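Local coordinates for protein inactive glucansucrase (Lactobacillus reuteri, PDB 5JBD) that is named an inactive glucansucrase and belongs to glycoside hydrolase family 70, whose members are built round a TIM barrel, at residues A[457-468]-A[647-657]; A[484-492]-A[568-578]. All coordinates share one frame; numbering follows the deposited sequence.

Contact 1 (A[457-468]-A[647-657])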
loop_
_atom_site.group_PDB
_atom_site.type_symbol
_atom_site.label_atom_id
_atom_site.label_comp_id
_atom_site.label_asym_id
_atom_site.label_seq_id
_atom_site.Cartn_x
_atom_site.Cartn_y
_atom_site.Cartn_z
ATOM N N LYS A 457 12.034 -17.233 -19.228
ATOM C CA LYS A 457 13.272 -17.517 -18.504
ATOM C C LYS A 457 13.704 -16.266 -17.732
ATOM O O LYS A 457 13.308 -15.145 -18.080
ATOM C CB LYS A 457 14.371 -17.871 -19.533
ATOM C CG LYS A 457 15.684 -18.387 -18.971
ATOM C CD LYS A 457 16.624 -18.797 -20.106
ATOM C CE LYS A 457 17.946 -19.355 -19.599
ATOM N NZ LYS A 457 18.664 -18.363 -18.769
ATOM N N ASP A 458 14.589 -16.446 -16.754
ATOM C CA ASP A 458 15.162 -15.339 -16.008
ATOM C C ASP A 458 14.086 -14.458 -15.360
ATOM O O ASP A 458 14.044 -13.235 -15.557
ATOM C CB ASP A 458 16.152 -14.538 -16.870
ATOM C CG ASP A 458 17.469 -15.284 -17.077
ATOM O OD1 ASP A 458 18.099 -15.679 -16.079
ATOM O OD2 ASP A 458 17.857 -15.480 -18.243
ATOM N N THR A 459 13.207 -15.119 -14.617
ATOM C CA THR A 459 12.252 -14.449 -13.753
ATOM C C THR A 459 11.634 -15.396 -12.731
ATOM O O THR A 459 11.579 -16.601 -12.948
ATOM C CB THR A 459 11.100 -13.760 -14.574
ATOM O OG1 THR A 459 10.368 -12.868 -13.724
ATOM C CG2 THR A 459 10.160 -14.776 -15.173
ATOM N N VAL A 460 11.163 -14.836 -11.614
ATOM C CA VAL A 460 10.242 -15.534 -10.730
ATOM C C VAL A 460 8.846 -14.959 -11.005
ATOM O O VAL A 460 8.551 -13.839 -10.599
ATOM C CB VAL A 460 10.618 -15.382 -9.236
ATOM C CG1 VAL A 460 9.628 -16.147 -8.358
ATOM C CG2 VAL A 460 12.048 -15.858 -9.000
ATOM N N PRO A 461 7.991 -15.708 -11.725
ATOM C CA PRO A 461 6.651 -15.197 -11.995
ATOM C C PRO A 461 5.775 -15.207 -10.751
ATOM O O PRO A 461 5.930 -16.100 -9.897
ATOM C CB PRO A 461 6.113 -16.178 -13.016
ATOM C CG PRO A 461 6.751 -17.473 -12.648
ATOM C CD PRO A 461 8.147 -17.091 -12.222
ATOM N N GLN A 462 4.873 -14.219 -10.675
ATOM C CA GLN A 462 3.925 -14.079 -9.588
ATOM C C GLN A 462 2.497 -14.143 -10.139
ATOM O O GLN A 462 2.123 -13.308 -10.954
ATOM C CB GLN A 462 4.184 -12.767 -8.842
ATOM C CG GLN A 462 3.142 -12.324 -7.809
ATOM C CD GLN A 462 2.328 -11.113 -8.276
ATOM O OE1 GLN A 462 2.870 -10.021 -8.412
ATOM N NE2 GLN A 462 1.033 -11.306 -8.522
ATOM N N VAL A 463 1.728 -15.132 -9.670
ATOM C CA VAL A 463 0.315 -15.316 -10.024
ATOM C C VAL A 463 -0.564 -14.532 -9.025
ATOM O O VAL A 463 -0.194 -14.394 -7.845
ATOM C CB VAL A 463 -0.048 -16.817 -10.019
ATOM C CG1 VAL A 463 -1.531 -17.024 -10.314
ATOM C CG2 VAL A 463 0.814 -17.589 -11.010
ATOM N N TYR A 464 -1.698 -14.004 -9.495
ATOM C CA TYR A 464 -2.616 -13.182 -8.668
ATOM C C TYR A 464 -3.850 -13.968 -8.235
ATOM O O TYR A 464 -4.541 -14.552 -9.084
ATOM C CB TYR A 464 -3.075 -11.962 -9.451
ATOM C CG TYR A 464 -4.013 -11.004 -8.716
ATOM C CD1 TYR A 464 -3.695 -10.496 -7.458
ATOM C CD2 TYR A 464 -5.212 -10.586 -9.303
ATOM C CE1 TYR A 464 -4.543 -9.606 -6.806
ATOM C CE2 TYR A 464 -6.063 -9.691 -8.670
ATOM C CZ TYR A 464 -5.733 -9.212 -7.413
ATOM O OH TYR A 464 -6.578 -8.317 -6.790
ATOM N N TYR A 465 -4.134 -13.949 -6.926
ATOM C CA TYR A 465 -5.342 -14.560 -6.355
ATOM C C TYR A 465 -6.612 -14.284 -7.164
ATOM O O TYR A 465 -7.382 -15.213 -7.451
ATOM C CB TYR A 465 -5.568 -14.080 -4.912
ATOM C CG TYR A 465 -6.959 -14.381 -4.360
ATOM C CD1 TYR A 465 -7.376 -15.698 -4.157
ATOM C CD2 TYR A 465 -7.856 -13.348 -4.038
ATOM C CE1 TYR A 465 -8.643 -15.992 -3.663
ATOM C CE2 TYR A 465 -9.124 -13.631 -3.531
ATOM C CZ TYR A 465 -9.510 -14.953 -3.344
ATOM O OH TYR A 465 -10.753 -15.266 -2.839
ATOM N N GLY A 466 -6.825 -13.017 -7.518
ATOM C CA GLY A 466 -8.021 -12.609 -8.274
ATOM C C GLY A 466 -8.133 -13.055 -9.737
ATOM O O GLY A 466 -9.163 -12.809 -10.380
ATOM N N ASP A 467 -7.071 -13.656 -10.286
ATOM C CA ASP A 467 -7.121 -14.269 -11.607
ATOM C C ASP A 467 -7.501 -15.746 -11.527
ATOM O O ASP A 467 -7.945 -16.321 -12.527
ATOM C CB ASP A 467 -5.781 -14.088 -12.348
ATOM C CG ASP A 467 -5.518 -12.634 -12.745
ATOM O OD1 ASP A 467 -6.497 -11.888 -12.957
ATOM O OD2 ASP A 467 -4.328 -12.238 -12.853
ATOM N N LEU A 468 -7.380 -16.351 -10.337
ATOM C CA LEU A 468 -7.873 -17.721 -10.096
ATOM C C LEU A 468 -9.267 -17.766 -9.465
ATOM O O LEU A 468 -10.001 -18.717 -9.702
ATOM C CB LEU A 468 -6.901 -18.504 -9.209
ATOM C CG LEU A 468 -5.471 -18.723 -9.732
ATOM C CD1 LEU A 468 -4.702 -19.648 -8.797
ATOM C CD2 LEU A 468 -5.473 -19.293 -11.136
ATOM N N LEU A 647 16.801 -20.345 -9.453
ATOM C CA LEU A 647 15.901 -19.251 -9.072
ATOM C C LEU A 647 14.641 -19.267 -9.947
ATOM O O LEU A 647 13.530 -19.031 -9.442
ATOM C CB LEU A 647 16.590 -17.894 -9.176
ATOM C CG LEU A 647 15.794 -16.732 -8.566
ATOM C CD1 LEU A 647 15.704 -16.880 -7.051
ATOM C CD2 LEU A 647 16.431 -15.402 -8.909
ATOM N N ASP A 648 14.821 -19.560 -11.234
ATOM C CA ASP A 648 13.693 -19.687 -12.194
ATOM C C ASP A 648 12.701 -20.773 -11.818
ATOM O O ASP A 648 11.540 -20.708 -12.225
ATOM C CB ASP A 648 14.187 -20.001 -13.629
ATOM C CG ASP A 648 14.823 -18.822 -14.338
ATOM O OD1 ASP A 648 14.800 -17.688 -13.833
ATOM O OD2 ASP A 648 15.335 -19.024 -15.466
ATOM N N SER A 649 13.147 -21.796 -11.081
ATOM C CA SER A 649 12.236 -22.849 -10.601
ATOM C C SER A 649 11.160 -22.373 -9.578
ATOM O O SER A 649 10.181 -23.081 -9.332
ATOM C CB SER A 649 13.043 -24.039 -10.039
ATOM O OG SER A 649 13.916 -24.589 -11.015
ATOM N N HIS A 650 11.336 -21.176 -9.008
ATOM C CA HIS A 650 10.363 -20.597 -8.074
ATOM C C HIS A 650 9.192 -19.930 -8.791
ATOM O O HIS A 650 9.304 -19.499 -9.962
ATOM C CB HIS A 650 11.050 -19.592 -7.147
ATOM C CG HIS A 650 12.073 -20.223 -6.257
ATOM N ND1 HIS A 650 11.940 -20.280 -4.887
ATOM C CD2 HIS A 650 13.221 -20.881 -6.550
ATOM C CE1 HIS A 650 12.965 -20.943 -4.378
ATOM N NE2 HIS A 650 13.752 -21.321 -5.363
ATOM N N MET A 651 8.072 -19.887 -8.080
ATOM C CA MET A 651 6.868 -19.181 -8.487
ATOM C C MET A 651 6.154 -18.630 -7.250
ATOM O O MET A 651 5.890 -19.365 -6.292
ATOM C CB MET A 651 5.923 -20.105 -9.267
ATOM C CG MET A 651 4.590 -19.463 -9.609
ATOM S SD MET A 651 3.675 -20.372 -10.865
ATOM C CE MET A 651 3.219 -21.801 -9.929
ATOM N N ILE A 652 5.860 -17.332 -7.307
ATOM C CA ILE A 652 5.205 -16.593 -6.247
ATOM C C ILE A 652 3.678 -16.605 -6.473
ATOM O O ILE A 652 3.220 -16.620 -7.612
ATOM C CB ILE A 652 5.727 -15.136 -6.184
ATOM C CG1 ILE A 652 7.213 -15.139 -5.790
ATOM C CG2 ILE A 652 4.924 -14.300 -5.182
ATOM C CD1 ILE A 652 7.945 -13.863 -6.144
ATOM N N TYR A 653 2.914 -16.618 -5.372
ATOM C CA TYR A 653 1.448 -16.464 -5.410
ATOM C C TYR A 653 1.014 -15.334 -4.479
ATOM O O TYR A 653 1.307 -15.383 -3.280
ATOM C CB TYR A 653 0.792 -17.771 -4.993
ATOM C CG TYR A 653 -0.721 -17.770 -5.019
ATOM C CD1 TYR A 653 -1.416 -17.612 -6.216
ATOM C CD2 TYR A 653 -1.464 -17.963 -3.854
ATOM C CE1 TYR A 653 -2.809 -17.641 -6.255
ATOM C CE2 TYR A 653 -2.861 -17.973 -3.874
ATOM C CZ TYR A 653 -3.533 -17.828 -5.075
ATOM O OH TYR A 653 -4.909 -17.852 -5.100
ATOM N N GLU A 654 0.378 -14.300 -5.039
ATOM C CA GLU A 654 -0.182 -13.203 -4.252
ATOM C C GLU A 654 -1.516 -13.701 -3.698
ATOM O O GLU A 654 -2.422 -13.994 -4.472
ATOM C CB GLU A 654 -0.406 -11.914 -5.082
ATOM C CG GLU A 654 -1.003 -10.795 -4.228
ATOM C CD GLU A 654 -1.069 -9.425 -4.885
ATOM O OE1 GLU A 654 -0.922 -9.295 -6.104
ATOM O OE2 GLU A 654 -1.288 -8.452 -4.141
ATOM N N ASP A 655 -1.633 -13.777 -2.379
ATOM C CA ASP A 655 -2.770 -14.485 -1.751
ATOM C C ASP A 655 -4.024 -13.653 -1.472
ATOM O O ASP A 655 -4.977 -14.170 -0.892
ATOM C CB ASP A 655 -2.307 -15.200 -0.469
ATOM C CG ASP A 655 -2.413 -14.349 0.784
ATOM O OD1 ASP A 655 -2.421 -13.096 0.715
ATOM O OD2 ASP A 655 -2.483 -14.975 1.872
ATOM N N PHE A 656 -4.029 -12.377 -1.847
ATOM C CA PHE A 656 -5.119 -11.492 -1.451
ATOM C C PHE A 656 -5.509 -10.498 -2.526
ATOM O O PHE A 656 -4.779 -10.298 -3.517
ATOM C CB PHE A 656 -4.742 -10.725 -0.180
ATOM C CG PHE A 656 -3.735 -9.618 -0.386
ATOM C CD1 PHE A 656 -2.383 -9.903 -0.511
ATOM C CD2 PHE A 656 -4.139 -8.284 -0.416
ATOM C CE1 PHE A 656 -1.451 -8.884 -0.687
ATOM C CE2 PHE A 656 -3.215 -7.263 -0.597
ATOM C CZ PHE A 656 -1.864 -7.565 -0.725
ATOM N N SER A 657 -6.662 -9.869 -2.287
ATOM C CA SER A 657 -7.141 -8.713 -3.043
ATOM C C SER A 657 -7.532 -7.625 -2.043
ATOM O O SER A 657 -7.984 -7.933 -0.938
ATOM C CB SER A 657 -8.383 -9.103 -3.875
ATOM O OG SER A 657 -9.086 -7.950 -4.354
HETATM O O HOH W 1 18.010 -18.441 -16.056
#
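Strands 460-464 and 652-654 are neighbours in the parallel barrel sheet of this TIM-barrel protein, and they meet through the bond ladder of a parallel pair. Ile652 N gives to Pro461 O, Val463 N to Ile652 O and Glu654 N to Val463 O, each at 2.9 Å; the last is nearly collinear with the C=O bond (173°). Tyr465 N carries the ladder one step further, to Glu654 O. Side chains then sort by face. With Gln462, Tyr464 and Glu654 lies Ile652, whose CG2 packs on Gln462 CG at 3.7 Å while its CD1 touches Val460 CG1. Glu654 is extended, with CG anti to its N (180°), which brings OE1 within 3.3 Å of Tyr464 CD1, the carboxylate turned 60° from the ring; Glu654 OE2 is bonded to His392. Tyr464 OH bonds to Glu471, which also takes Ser657 OG. On the other face Tyr653 lies against Val463 and Leu468, and its OH reaches the edge of the Tyr465 ring in plane. Before the strands the Asp648 carboxylate receives backbone N-H groups: OD2 from Asp458 N at 3.0 Å, OD1 weakly from Thr459 N. One water donates to Asp458 OD1 and Asp648 OD2, 4.4 Å apart, and accepts from Lys457 NZ. Ser643 OG also bonds to Asp458 OD1, and Thr378 O takes Lys457 NZ, which forms a salt bridge to Asp458 OD2 at 3.0 Å.

Contact 2 (A[484-492]-A[568-578])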
loop_
_atom_site.group_PDB
_atom_site.type_symbol
_atom_site.label_atom_id
_atom_site.label_comp_id
_atom_site.label_asym_id
_atom_site.label_seq_id
_atom_site.Cartn_x
_atom_site.Cartn_y
_atom_site.Cartn_z
ATOM N N ASP A 484 -9.139 -22.414 -15.145
ATOM C CA ASP A 484 -8.708 -23.624 -15.856
ATOM C C ASP A 484 -7.457 -23.358 -16.706
ATOM O O ASP A 484 -6.505 -24.151 -16.695
ATOM C CB ASP A 484 -9.834 -24.196 -16.725
ATOM C CG ASP A 484 -10.911 -24.915 -15.918
ATOM O OD1 ASP A 484 -10.686 -25.279 -14.750
ATOM O OD2 ASP A 484 -11.997 -25.123 -16.479
ATOM N N ALA A 485 -7.452 -22.238 -17.417
ATOM C CA ALA A 485 -6.327 -21.879 -18.266
ATOM C C ALA A 485 -5.068 -21.649 -17.460
ATOM O O ALA A 485 -4.019 -22.224 -17.759
ATOM C CB ALA A 485 -6.649 -20.631 -19.078
ATOM N N ILE A 486 -5.184 -20.833 -16.411
ATOM C CA ILE A 486 -4.002 -20.439 -15.634
ATOM C C ILE A 486 -3.407 -21.638 -14.887
ATOM O O ILE A 486 -2.185 -21.836 -14.931
ATOM C CB ILE A 486 -4.279 -19.242 -14.715
ATOM C CG1 ILE A 486 -4.727 -18.040 -15.560
ATOM C CG2 ILE A 486 -3.029 -18.891 -13.911
ATOM C CD1 ILE A 486 -5.310 -16.885 -14.779
ATOM N N THR A 487 -4.257 -22.461 -14.262
ATOM C CA THR A 487 -3.780 -23.646 -13.523
ATOM C C THR A 487 -3.190 -24.717 -14.432
ATOM O O THR A 487 -2.211 -25.382 -14.069
ATOM C CB THR A 487 -4.851 -24.249 -12.594
ATOM O OG1 THR A 487 -6.025 -24.601 -13.342
ATOM C CG2 THR A 487 -5.213 -23.268 -11.497
ATOM N N THR A 488 -3.758 -24.884 -15.626
ATOM C CA THR A 488 -3.134 -25.747 -16.635
ATOM C C THR A 488 -1.693 -25.289 -16.938
ATOM O O THR A 488 -0.774 -26.096 -16.975
ATOM C CB THR A 488 -3.990 -25.819 -17.920
ATOM O OG1 THR A 488 -5.289 -26.289 -17.578
ATOM C CG2 THR A 488 -3.395 -26.779 -18.943
ATOM N N LEU A 489 -1.507 -23.988 -17.117
ATOM C CA LEU A 489 -0.174 -23.441 -17.373
ATOM C C LEU A 489 0.757 -23.597 -16.154
ATOM O O LEU A 489 1.958 -23.881 -16.307
ATOM C CB LEU A 489 -0.280 -21.965 -17.788
ATOM C CG LEU A 489 -0.977 -21.696 -19.129
ATOM C CD1 LEU A 489 -1.329 -20.209 -19.261
ATOM C CD2 LEU A 489 -0.088 -22.156 -20.284
ATOM N N MET A 490 0.205 -23.422 -14.954
ATOM C CA MET A 490 0.994 -23.522 -13.714
ATOM C C MET A 490 1.550 -24.939 -13.513
ATOM O O MET A 490 2.750 -25.107 -13.278
ATOM C CB MET A 490 0.156 -23.074 -12.518
ATOM C CG MET A 490 -0.098 -21.578 -12.467
ATOM S SD MET A 490 -1.333 -21.137 -11.227
ATOM C CE MET A 490 -0.359 -21.235 -9.721
ATOM N N ARG A 491 0.698 -25.954 -13.683
ATOM C CA ARG A 491 1.128 -27.351 -13.553
ATOM C C ARG A 491 2.135 -27.725 -14.643
ATOM O O ARG A 491 3.136 -28.396 -14.366
ATOM C CB ARG A 491 -0.058 -28.321 -13.616
ATOM C CG ARG A 491 -0.975 -28.307 -12.406
ATOM C CD ARG A 491 -2.182 -29.212 -12.625
ATOM N NE ARG A 491 -3.321 -28.790 -11.801
ATOM C CZ ARG A 491 -3.676 -29.317 -10.624
ATOM N NH1 ARG A 491 -2.996 -30.325 -10.082
ATOM N NH2 ARG A 491 -4.736 -28.826 -9.971
ATOM N N ALA A 492 1.859 -27.309 -15.887
ATOM C CA ALA A 492 2.777 -27.569 -16.999
ATOM C C ALA A 492 4.157 -26.927 -16.783
ATOM O O ALA A 492 5.187 -27.513 -17.147
ATOM C CB ALA A 492 2.164 -27.105 -18.323
ATOM N N LEU A 568 -1.399 -28.995 -25.498
ATOM C CA LEU A 568 -1.822 -28.635 -24.139
ATOM C C LEU A 568 -2.984 -27.648 -24.125
ATOM O O LEU A 568 -3.965 -27.845 -23.398
ATOM C CB LEU A 568 -0.662 -28.035 -23.352
ATOM C CG LEU A 568 -0.916 -27.841 -21.845
ATOM C CD1 LEU A 568 -0.719 -29.156 -21.113
ATOM C CD2 LEU A 568 0.021 -26.792 -21.286
ATOM N N ILE A 569 -2.844 -26.564 -24.878
ATOM C CA ILE A 569 -3.905 -25.569 -25.044
ATOM C C ILE A 569 -3.953 -25.164 -26.513
ATOM O O ILE A 569 -2.916 -24.899 -27.105
ATOM C CB ILE A 569 -3.657 -24.292 -24.207
ATOM C CG1 ILE A 569 -3.524 -24.631 -22.715
ATOM C CG2 ILE A 569 -4.781 -23.273 -24.434
ATOM C CD1 ILE A 569 -3.174 -23.446 -21.838
ATOM N N ASP A 570 -5.159 -25.084 -27.071
ATOM C CA ASP A 570 -5.384 -24.565 -28.423
ATOM C C ASP A 570 -6.627 -23.670 -28.383
ATOM O O ASP A 570 -7.438 -23.761 -27.453
ATOM C CB ASP A 570 -5.552 -25.721 -29.424
ATOM C CG ASP A 570 -5.120 -25.361 -30.866
ATOM O OD1 ASP A 570 -4.982 -24.167 -31.207
ATOM O OD2 ASP A 570 -4.946 -26.302 -31.674
ATOM N N THR A 571 -6.762 -22.798 -29.379
ATOM C CA THR A 571 -7.872 -21.842 -29.439
ATOM C C THR A 571 -9.009 -22.391 -30.321
ATOM O O THR A 571 -8.747 -22.992 -31.365
ATOM C CB THR A 571 -7.381 -20.468 -29.948
ATOM O OG1 THR A 571 -6.285 -20.020 -29.132
ATOM C CG2 THR A 571 -8.469 -19.435 -29.900
ATOM N N THR A 572 -10.255 -22.155 -29.888
ATOM C CA THR A 572 -11.477 -22.489 -30.657
ATOM C C THR A 572 -12.293 -21.219 -30.876
ATOM O O THR A 572 -11.993 -20.176 -30.292
ATOM C CB THR A 572 -12.378 -23.499 -29.907
ATOM O OG1 THR A 572 -12.905 -22.876 -28.728
ATOM C CG2 THR A 572 -11.606 -24.758 -29.536
ATOM N N GLU A 573 -13.348 -21.299 -31.696
ATOM C CA GLU A 573 -14.183 -20.113 -31.958
ATOM C C GLU A 573 -14.782 -19.520 -30.676
ATOM O O GLU A 573 -14.879 -18.295 -30.553
ATOM C CB GLU A 573 -15.301 -20.413 -32.984
ATOM C CG GLU A 573 -14.814 -20.715 -34.408
ATOM C CD GLU A 573 -13.991 -19.610 -35.073
ATOM O OE1 GLU A 573 -14.173 -18.405 -34.760
ATOM O OE2 GLU A 573 -13.157 -19.954 -35.943
ATOM N N ASN A 574 -15.155 -20.382 -29.728
ATOM C CA ASN A 574 -15.772 -19.951 -28.457
ATOM C C ASN A 574 -14.814 -19.761 -27.275
ATOM O O ASN A 574 -15.131 -18.991 -26.360
ATOM C CB ASN A 574 -16.890 -20.921 -28.052
ATOM C CG ASN A 574 -18.055 -20.897 -29.018
ATOM O OD1 ASN A 574 -18.326 -19.885 -29.682
ATOM N ND2 ASN A 574 -18.754 -22.021 -29.109
ATOM N N GLY A 575 -13.659 -20.425 -27.288
ATOM C CA GLY A 575 -12.714 -20.280 -26.169
ATOM C C GLY A 575 -11.422 -21.042 -26.357
ATOM O O GLY A 575 -10.729 -20.859 -27.371
ATOM N N LEU A 576 -11.096 -21.882 -25.373
ATOM C CA LEU A 576 -9.883 -22.709 -25.379
ATOM C C LEU A 576 -10.289 -24.169 -25.268
ATOM O O LEU A 576 -11.349 -24.463 -24.718
ATOM C CB LEU A 576 -8.999 -22.353 -24.183
ATOM C CG LEU A 576 -8.462 -20.926 -24.112
ATOM C CD1 LEU A 576 -7.755 -20.687 -22.784
ATOM C CD2 LEU A 576 -7.518 -20.659 -25.275
ATOM N N THR A 577 -9.442 -25.070 -25.757
ATOM C CA THR A 577 -9.620 -26.518 -25.558
ATOM C C THR A 577 -8.326 -27.137 -25.011
ATOM O O THR A 577 -7.215 -26.675 -25.348
ATOM C CB THR A 577 -10.050 -27.264 -26.855
ATOM O OG1 THR A 577 -10.201 -28.657 -26.572
ATOM C CG2 THR A 577 -9.039 -27.124 -27.966
ATOM N N TYR A 578 -8.494 -28.163 -24.167
ATOM C CA TYR A 578 -7.389 -28.868 -23.487
ATOM C C TYR A 578 -7.228 -30.303 -23.984
ATOM O O TYR A 578 -6.351 -31.023 -23.508
ATOM C CB TYR A 578 -7.610 -28.829 -21.954
ATOM C CG TYR A 578 -7.838 -27.416 -21.486
ATOM C CD1 TYR A 578 -6.771 -26.545 -21.336
ATOM C CD2 TYR A 578 -9.135 -26.911 -21.267
ATOM C CE1 TYR A 578 -6.963 -25.220 -20.950
ATOM C CE2 TYR A 578 -9.330 -25.581 -20.878
ATOM C CZ TYR A 578 -8.229 -24.740 -20.719
ATOM O OH TYR A 578 -8.359 -23.412 -20.352
#
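Apolar contacts carry most of the meeting between helix 483-496 and strands 564-571 and 576-577, where a helix beside the barrel packs on a neighbouring antiparallel sheet. Ala492 CB touches Leu568 CD2 at 3.7 Å, and one turn earlier Thr488 CG2 lies 4.0 Å from Leu568 CG, the two side chains running antiparallel alongside each other. Leu489 and Ile569 meet nearly perpendicular, with CD2 of the leucine 3.7 Å from CD1 of the isoleucine. Ala485 CB meets Leu576 CD1, so the hairpin's second strand also takes part. Leu568 and Ile569 form a classic beta bulge opposite Val615, and both direct their side chains toward the helix.

The hydrogen bonds near the interface that involve Thr488 stay within the helix. Thr488 OG1 bonds to Asp484 O at 2.6 Å, while Thr488 N reaches that same oxygen from the other face of the carbonyl plane. With OG1 placed beside its own backbone N (chi1 -57°), the threonine returns its hydroxyl to the helix and presents CG2 to Leu568. At the turn of the hairpin, Gly575 N gives to Thr572 OG1 in an ST motif.

The aromatic contact comes from Tyr578, which extends along the start of the segment 484-492. Its OH lies 3.5 Å from Ala485 CB, and CE1 is 3.9 Å from Thr488 OG1. Although the tyrosine oxygen is also near Ala485 N, the angle is poor for a hydrogen bond. With no hydrogen bond joining the two segments, their attachment depends on the fit of methyl groups and a tyrosine ring.

Contact 1 belongs to the buried barrel, whereas contact 2 lies farther from the chain's centre and is only partly buried. Their chemistry changes accordingly: in contact 1 backbone bonds join the strands, side chains pack on both faces, and a water-bridged group of charges joins the segments just before them, but 484-492 meets 568-578 by packing without hydrogen bonds. Helix 483-496 is common ground. One side of it packs on 568-578 through Ala485, Thr488, Leu489 and Ala492, while Ile486 and Met490 touch Leu468 and Met651 of contact 1; the CE atoms of Met490 and Met651 are 3.6 Å apart. Along the chain, contact 2 is nested inside the loop closed by contact 1.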